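Local coordinates for digeranylgeranylglycerophospholipid reductase (Sulfolobus acidocaldarius, PDB 3ATQ), which reduces the double bonds of geranylgeranyl chains in archaeal membrane lipid precursors, using FAD, to give saturated phytanyl chains, at residues A[183-188]-A[231-236]; A[76-81]-A[200-205]. All coordinates share one frame; numbering follows the deposited sequence.

Overall arrangement
Both contacts pair neighbouring strands of the same large mixed sheet, with their centres about 19 Å apart and their nearest atoms about 9 Å apart, so they do not touch. Interaction 1 is buried and antiparallel. It joins strands 183-193 and 226-234 where the sheet meets the flavin and the bound tetradecane, and small residues and a carboxylate line that side. Interaction 2 is partly buried and parallel, between strands 70-80 and 202-206, with hydrophobic side chains on one side and tyrosines and long cationic chains on the other. Strands 183-193 and 202-206 follow each other in the chain, which links the two pairings.

Interaction 1 of 2, residues A[183-188]-A[231-236]; sequences ADVAYR and LGIQGG. With FDA (dihydroflavine-adenine dinucleotide), chain B; C14 (tetradecane), chain C.
Val185 and Ile233 form an antiparallel hydrogen-bonded pair, Val185 N to Ile233 O 2.9 Å and Ile233 N to Val185 O 3.0 Å, in strands whose directions differ by 152°. Tyr187 and Leu231 repeat the pattern two residues on, past the non-hydrogen-bonded pair of Ala186 and Gly232, and beyond the end of strand 226-234 Gly235 N still reaches Ala183 O at 2.8 Å, in a fairly straight bond (164° at the hydrogen).

The two sides of the ladder differ sharply. On one, CG2 of Val185 meets CG1 of Ile233 at 3.8 Å, the side chains crossing at a slant; Ile233 CG1 reaches it by sitting between its own backbone N and carbonyl carbon (chi1 69°). Leu231 and Tyr187 share this side. Helix 242-253 covers it, its His243 and Tyr246 meeting the Tyr187 ring edge-to-face, while Glu189 takes the Tyr187 hydroxyl.

The other side faces the ligands. Ala186 CB lies 3.5 Å from C7M, a methyl on the benzenoid end of the flavin. Its partner across the ladder is Gly232, where a CB would run into the tetradecane. Asp184 turns its carboxylate along the neighbouring strand, placing OD1 3.3 Å from Gln234 CA and OD2 3.2 Å from C11 of the tetradecane. Gln234 stretches away in an extended chain and gives its NE2 to Lys181 O.

Small residues thus let the flavin and a hydrocarbon chain come close to the backbone, and one carboxylate oxygen of Asp184 touches that chain. The tetradecane may mark part of the path taken by the isoprenoid chains of the lipid substrate, which would then run past the carboxylate of Asp184.

Interaction 2 of 2, residues A[76-81]-A[200-205]; sequences GIKLYS and HDYLRI
The ring of Tyr202 is sandwiched by the facing strand: Gly76 N sits 3.9 Å above one face, toward the rim, and Lys78 CE lies over the opposite face, while Asp201 OD1 is at the edge, in plane. Its hydroxyl is hydrogen-bonded to Asn91 OD1. A second ring, Tyr80, has Ile205 O at its edge and crosses the Arg204 side chain, ring and guanidinium planes 42° apart; Arg204 NH2 is hydrogen-bonded to Glu198 O. These strands, 70-80 and 202-206, are parallel neighbours in the eight-stranded mixed sheet that also holds strands 183-193 and 226-234. Backbone bonds alternate in the usual parallel way, from Leu203 N on Gly76 O to Tyr80 N on Ile205 O. The Lys78 amine stands over the Tyr202 ring at long range, at most a weak attraction, and its salt bridge goes to Asp199. With a serine in place of Tyr202, Lys78 would probably lose the ring that its CG and CE pack against, and Asn91 its hydroxyl partner. On the side of Leu203, near the tetradecane, Ile77 CG2 meets Ile205 CD1 at 3.9 Å, and Leu79 CG stands opposite the backbone N (chi1 -168°), which brings CD1 to 3.6 Å from Ile205 CG2.

Interaction 1 of 2, residues A[183-188]-A[231-236]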
loop_
_atom_site.group_PDB
_atom_site.type_symbol
_atom_site.label_atom_id
_atom_site.label_comp_id
_atom_site.label_asym_id
_atom_site.label_seq_id
_atom_site.Cartn_x
_atom_site.Cartn_y
_atom_site.Cartn_z
ATOM N N ALA A 183 3.933 -2.624 10.403
ATOM C CA ALA A 183 2.559 -2.499 9.932
ATOM C C ALA A 183 1.738 -1.670 10.900
ATOM O O ALA A 183 2.110 -1.524 12.073
ATOM C CB ALA A 183 1.937 -3.880 9.749
ATOM N N ASP A 184 0.631 -1.127 10.396
ATOM C CA ASP A 184 -0.397 -0.524 11.232
ATOM C C ASP A 184 -1.649 -1.394 11.243
ATOM O O ASP A 184 -1.870 -2.218 10.327
ATOM C CB ASP A 184 -0.810 0.831 10.672
ATOM C CG ASP A 184 0.155 1.938 10.997
ATOM O OD1 ASP A 184 1.279 1.702 11.488
ATOM O OD2 ASP A 184 -0.251 3.095 10.741
ATOM N N VAL A 185 -2.460 -1.264 12.287
ATOM C CA VAL A 185 -3.836 -1.741 12.138
ATOM C C VAL A 185 -4.671 -0.515 11.911
ATOM O O VAL A 185 -4.351 0.574 12.405
ATOM C CB VAL A 185 -4.357 -2.621 13.312
ATOM C CG1 VAL A 185 -3.471 -3.871 13.441
ATOM C CG2 VAL A 185 -4.398 -1.851 14.611
ATOM N N ALA A 186 -5.722 -0.658 11.125
ATOM C CA ALA A 186 -6.476 0.511 10.749
ATOM C C ALA A 186 -7.941 0.147 10.727
ATOM O O ALA A 186 -8.291 -1.023 10.511
ATOM C CB ALA A 186 -5.984 1.071 9.375
ATOM N N TYR A 187 -8.788 1.132 11.028
ATOM C CA TYR A 187 -10.204 0.880 11.221
ATOM C C TYR A 187 -10.967 2.075 10.699
ATOM O O TYR A 187 -10.563 3.208 10.936
ATOM C CB TYR A 187 -10.519 0.675 12.722
ATOM C CG TYR A 187 -12.006 0.536 12.993
ATOM C CD1 TYR A 187 -12.647 -0.692 12.828
ATOM C CD2 TYR A 187 -12.762 1.634 13.408
ATOM C CE1 TYR A 187 -14.036 -0.813 13.067
ATOM C CE2 TYR A 187 -14.139 1.524 13.650
ATOM C CZ TYR A 187 -14.759 0.295 13.458
ATOM O OH TYR A 187 -16.104 0.169 13.706
ATOM N N ARG A 188 -12.086 1.840 10.014
ATOM C CA ARG A 188 -12.854 2.983 9.526
ATOM C C ARG A 188 -14.329 2.694 9.511
ATOM O O ARG A 188 -14.748 1.540 9.514
ATOM C CB ARG A 188 -12.384 3.450 8.118
ATOM C CG ARG A 188 -12.700 2.508 6.939
ATOM C CD ARG A 188 -14.169 2.677 6.451
ATOM N NE ARG A 188 -14.468 1.799 5.308
ATOM C CZ ARG A 188 -14.876 0.534 5.419
ATOM N NH1 ARG A 188 -15.020 -0.031 6.618
ATOM N NH2 ARG A 188 -15.133 -0.171 4.330
ATOM N N LEU A 231 -8.865 5.701 11.624
ATOM C CA LEU A 231 -7.499 5.897 12.118
ATOM C C LEU A 231 -6.652 4.675 11.869
ATOM O O LEU A 231 -7.171 3.568 11.632
ATOM C CB LEU A 231 -7.476 6.241 13.625
ATOM C CG LEU A 231 -7.690 5.107 14.648
ATOM C CD1 LEU A 231 -7.277 5.554 16.020
ATOM C CD2 LEU A 231 -9.157 4.609 14.659
ATOM N N GLY A 232 -5.334 4.870 11.988
ATOM C CA GLY A 232 -4.409 3.778 11.987
ATOM C C GLY A 232 -3.475 3.982 13.153
ATOM O O GLY A 232 -3.180 5.131 13.530
ATOM N N ILE A 233 -3.041 2.883 13.735
ATOM C CA ILE A 233 -2.061 2.924 14.814
ATOM C C ILE A 233 -0.974 1.897 14.536
ATOM O O ILE A 233 -1.234 0.878 13.886
ATOM C CB ILE A 233 -2.719 2.734 16.218
ATOM C CG1 ILE A 233 -3.254 1.313 16.427
ATOM C CG2 ILE A 233 -3.838 3.783 16.478
ATOM C CD1 ILE A 233 -3.741 1.071 17.852
ATOM N N GLN A 234 0.240 2.149 15.012
ATOM C CA GLN A 234 1.331 1.218 14.748
ATOM C C GLN A 234 1.155 -0.117 15.479
ATOM O O GLN A 234 0.805 -0.141 16.666
ATOM C CB GLN A 234 2.690 1.857 15.111
ATOM C CG GLN A 234 3.870 1.017 14.697
ATOM C CD GLN A 234 5.210 1.668 14.989
ATOM O OE1 GLN A 234 5.305 2.617 15.774
ATOM N NE2 GLN A 234 6.251 1.165 14.359
ATOM N N GLY A 235 1.425 -1.225 14.789
ATOM C CA GLY A 235 1.364 -2.543 15.402
ATOM C C GLY A 235 2.632 -2.848 16.178
ATOM O O GLY A 235 3.640 -2.116 16.076
ATOM N N GLY A 236 2.585 -3.917 16.968
ATOM C CA GLY A 236 3.760 -4.404 17.709
ATOM C C GLY A 236 4.261 -3.518 18.830
ATOM O O GLY A 236 5.388 -3.690 19.310
HETATM P PA FDA B . -6.980 -6.615 -1.307
HETATM O O1A FDA B . -7.023 -7.130 0.116
HETATM O O2A FDA B . -7.852 -5.469 -1.712
HETATM O O5B FDA B . -7.368 -7.879 -2.215
HETATM C C5B FDA B . -6.932 -9.214 -1.933
HETATM C C4B FDA B . -7.984 -10.176 -2.483
HETATM O O4B FDA B . -7.482 -11.510 -2.408
HETATM C C3B FDA B . -9.283 -10.155 -1.681
HETATM O O3B FDA B . -10.370 -9.789 -2.560
HETATM C C2B FDA B . -9.428 -11.571 -1.114
HETATM O O2B FDA B . -10.784 -12.045 -1.183
HETATM C C1B FDA B . -8.562 -12.392 -2.050
HETATM N N9A FDA B . -7.887 -13.568 -1.471
HETATM C C8A FDA B . -7.067 -13.589 -0.401
HETATM N N7A FDA B . -6.585 -14.862 -0.263
HETATM C C5A FDA B . -7.103 -15.606 -1.269
HETATM C C6A FDA B . -6.980 -16.947 -1.638
HETATM N N6A FDA B . -6.214 -17.789 -0.899
HETATM N N1A FDA B . -7.646 -17.383 -2.742
HETATM C C2A FDA B . -8.431 -16.563 -3.476
HETATM N N3A FDA B . -8.572 -15.278 -3.118
HETATM C C4A FDA B . -7.912 -14.783 -2.035
HETATM N N1 FDA B . -5.009 2.813 0.405
HETATM C C2 FDA B . -5.330 3.863 -0.377
HETATM O O2 FDA B . -4.787 3.933 -1.506
HETATM N N3 FDA B . -6.190 4.832 0.027
HETATM C C4 FDA B . -6.798 4.836 1.230
HETATM O O4 FDA B . -7.607 5.741 1.590
HETATM C C4X FDA B . -6.501 3.716 2.145
HETATM N N5 FDA B . -7.005 3.603 3.392
HETATM C C5X FDA B . -6.950 2.431 4.067
HETATM C C6 FDA B . -7.748 2.241 5.198
HETATM C C7 FDA B . -7.760 1.024 5.880
HETATM C C7M FDA B . -8.675 0.874 7.093
HETATM C C8 FDA B . -6.939 -0.015 5.430
HETATM C C8M FDA B . -6.938 -1.375 6.122
HETATM C C9 FDA B . -6.135 0.171 4.279
HETATM C C9A FDA B . -6.124 1.391 3.601
HETATM N N10 FDA B . -5.303 1.589 2.451
HETATM C C10 FDA B . -5.565 2.688 1.630
HETATM C "C1'" FDA B . -4.622 0.409 1.870
HETATM C "C2'" FDA B . -5.394 -0.216 0.693
HETATM O "O2'" FDA B . -6.739 -0.483 1.100
HETATM C "C3'" FDA B . -4.708 -1.524 0.316
HETATM O "O3'" FDA B . -3.284 -1.273 0.305
HETATM C "C4'" FDA B . -5.106 -2.066 -1.062
HETATM O "O4'" FDA B . -6.523 -2.163 -1.190
HETATM C "C5'" FDA B . -4.468 -3.458 -1.246
HETATM O "O5'" FDA B . -4.916 -4.039 -2.478
HETATM P P FDA B . -4.647 -5.592 -2.797
HETATM O O1P FDA B . -5.242 -5.968 -4.118
HETATM O O2P FDA B . -3.177 -5.841 -2.512
HETATM O O3P FDA B . -5.411 -6.387 -1.591
HETATM C C01 C14 C . -4.314 9.906 -0.950
HETATM C C02 C14 C . -3.918 8.619 -0.249
HETATM C C03 C14 C . -3.847 8.804 1.262
HETATM C C04 C14 C . -4.831 7.883 1.965
HETATM C C05 C14 C . -4.143 6.825 2.808
HETATM C C06 C14 C . -5.047 6.376 3.951
HETATM C C07 C14 C . -4.454 5.156 4.658
HETATM C C08 C14 C . -5.017 4.948 6.059
HETATM C C09 C14 C . -4.047 4.212 6.989
HETATM C C10 C14 C . -3.090 5.173 7.686
HETATM C C11 C14 C . -1.989 4.457 8.455
HETATM C C12 C14 C . -0.586 4.778 7.922
HETATM C C13 C14 C . 0.133 5.863 8.719
HETATM C C14 C14 C . 1.612 5.580 8.911
#

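Interaction 2 of 2, residues A[76-81]-A[200-205]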
loop_
_atom_site.group_PDB
_atom_site.type_symbol
_atom_site.label_atom_id
_atom_site.label_comp_id
_atom_site.label_asym_id
_atom_site.label_seq_id
_atom_site.Cartn_x
_atom_site.Cartn_y
_atom_site.Cartn_z
ATOM N N GLY A 76 -7.530 18.313 -2.619
ATOM C CA GLY A 76 -6.380 18.373 -1.720
ATOM C C GLY A 76 -6.627 17.819 -0.329
ATOM O O GLY A 76 -7.641 17.152 -0.073
ATOM N N ILE A 77 -5.698 18.120 0.575
ATOM C CA ILE A 77 -5.708 17.581 1.932
ATOM C C ILE A 77 -5.403 18.693 2.913
ATOM O O ILE A 77 -4.529 19.536 2.663
ATOM C CB ILE A 77 -4.635 16.455 2.137
ATOM C CG1 ILE A 77 -4.894 15.258 1.222
ATOM C CG2 ILE A 77 -4.631 15.948 3.575
ATOM C CD1 ILE A 77 -4.280 15.362 -0.157
ATOM N N LYS A 78 -6.122 18.685 4.024
ATOM C CA LYS A 78 -5.840 19.572 5.138
ATOM C C LYS A 78 -5.191 18.754 6.246
ATOM O O LYS A 78 -5.809 17.839 6.790
ATOM C CB LYS A 78 -7.121 20.252 5.605
ATOM C CG LYS A 78 -7.785 21.014 4.458
ATOM C CD LYS A 78 -8.608 22.175 4.927
ATOM C CE LYS A 78 -8.720 23.229 3.816
ATOM N NZ LYS A 78 -9.875 24.127 4.070
ATOM N N LEU A 79 -3.933 19.075 6.532
ATOM C CA LEU A 79 -3.162 18.435 7.588
ATOM C C LEU A 79 -3.193 19.255 8.886
ATOM O O LEU A 79 -2.792 20.435 8.903
ATOM C CB LEU A 79 -1.715 18.274 7.124
ATOM C CG LEU A 79 -0.809 17.389 7.969
ATOM C CD1 LEU A 79 -1.282 15.943 7.841
ATOM C CD2 LEU A 79 0.627 17.514 7.488
ATOM N N TYR A 80 -3.650 18.622 9.963
ATOM C CA TYR A 80 -3.812 19.279 11.265
ATOM C C TYR A 80 -2.730 18.846 12.243
ATOM O O TYR A 80 -2.492 17.638 12.410
ATOM C CB TYR A 80 -5.145 18.898 11.885
ATOM C CG TYR A 80 -6.346 19.421 11.154
ATOM C CD1 TYR A 80 -7.158 20.391 11.732
ATOM C CD2 TYR A 80 -6.680 18.948 9.880
ATOM C CE1 TYR A 80 -8.282 20.889 11.060
ATOM C CE2 TYR A 80 -7.804 19.434 9.202
ATOM C CZ TYR A 80 -8.592 20.405 9.800
ATOM O OH TYR A 80 -9.703 20.900 9.154
ATOM N N SER A 81 -2.108 19.832 12.894
ATOM C CA SER A 81 -1.203 19.603 14.018
ATOM C C SER A 81 -1.954 18.985 15.208
ATOM O O SER A 81 -3.172 19.150 15.340
ATOM C CB SER A 81 -0.561 20.935 14.458
ATOM O OG SER A 81 -1.540 21.800 15.014
ATOM N N HIS A 200 -15.924 20.043 1.309
ATOM C CA HIS A 200 -16.105 18.598 1.116
ATOM C C HIS A 200 -15.194 17.995 0.040
ATOM O O HIS A 200 -15.173 16.787 -0.127
ATOM C CB HIS A 200 -17.590 18.257 0.878
ATOM C CG HIS A 200 -18.035 18.399 -0.540
ATOM N ND1 HIS A 200 -18.528 19.580 -1.057
ATOM C CD2 HIS A 200 -18.087 17.497 -1.549
ATOM C CE1 HIS A 200 -18.861 19.400 -2.322
ATOM N NE2 HIS A 200 -18.591 18.146 -2.649
ATOM N N ASP A 201 -14.460 18.838 -0.691
ATOM C CA ASP A 201 -13.466 18.368 -1.662
ATOM C C ASP A 201 -12.059 18.211 -1.068
ATOM O O ASP A 201 -11.103 17.914 -1.798
ATOM C CB ASP A 201 -13.422 19.280 -2.897
ATOM C CG ASP A 201 -13.138 20.741 -2.556
ATOM O OD1 ASP A 201 -13.514 21.208 -1.455
ATOM O OD2 ASP A 201 -12.548 21.430 -3.421
ATOM N N TYR A 202 -11.925 18.416 0.244
ATOM C CA TYR A 202 -10.627 18.247 0.907
ATOM C C TYR A 202 -10.656 17.106 1.915
ATOM O O TYR A 202 -11.556 17.051 2.760
ATOM C CB TYR A 202 -10.170 19.535 1.603
ATOM C CG TYR A 202 -9.600 20.531 0.611
ATOM C CD1 TYR A 202 -8.221 20.717 0.503
ATOM C CD2 TYR A 202 -10.436 21.230 -0.257
ATOM C CE1 TYR A 202 -7.692 21.596 -0.426
ATOM C CE2 TYR A 202 -9.914 22.116 -1.193
ATOM C CZ TYR A 202 -8.537 22.282 -1.268
ATOM O OH TYR A 202 -8.009 23.149 -2.187
ATOM N N LEU A 203 -9.659 16.223 1.826
ATOM C CA LEU A 203 -9.472 15.188 2.846
ATOM C C LEU A 203 -8.903 15.905 4.054
ATOM O O LEU A 203 -8.282 16.962 3.911
ATOM C CB LEU A 203 -8.464 14.111 2.380
ATOM C CG LEU A 203 -8.699 13.420 1.032
ATOM C CD1 LEU A 203 -7.632 12.376 0.768
ATOM C CD2 LEU A 203 -10.104 12.779 0.957
ATOM N N ARG A 204 -9.144 15.346 5.235
ATOM C CA ARG A 204 -8.591 15.875 6.465
ATOM C C ARG A 204 -7.762 14.780 7.116
ATOM O O ARG A 204 -8.214 13.635 7.298
ATOM C CB ARG A 204 -9.695 16.343 7.419
ATOM C CG ARG A 204 -10.670 17.366 6.818
ATOM C CD ARG A 204 -11.677 17.819 7.844
ATOM N NE ARG A 204 -12.823 18.458 7.208
ATOM C CZ ARG A 204 -13.963 18.753 7.825
ATOM N NH1 ARG A 204 -14.129 18.466 9.114
ATOM N NH2 ARG A 204 -14.946 19.336 7.147
ATOM N N ILE A 205 -6.532 15.126 7.443
ATOM C CA ILE A 205 -5.670 14.214 8.173
ATOM C C ILE A 205 -5.226 14.894 9.477
ATOM O O ILE A 205 -4.718 16.015 9.448
ATOM C CB ILE A 205 -4.475 13.764 7.301
ATOM C CG1 ILE A 205 -4.998 12.887 6.142
ATOM C CG2 ILE A 205 -3.425 13.025 8.148
ATOM C CD1 ILE A 205 -3.955 12.428 5.134
#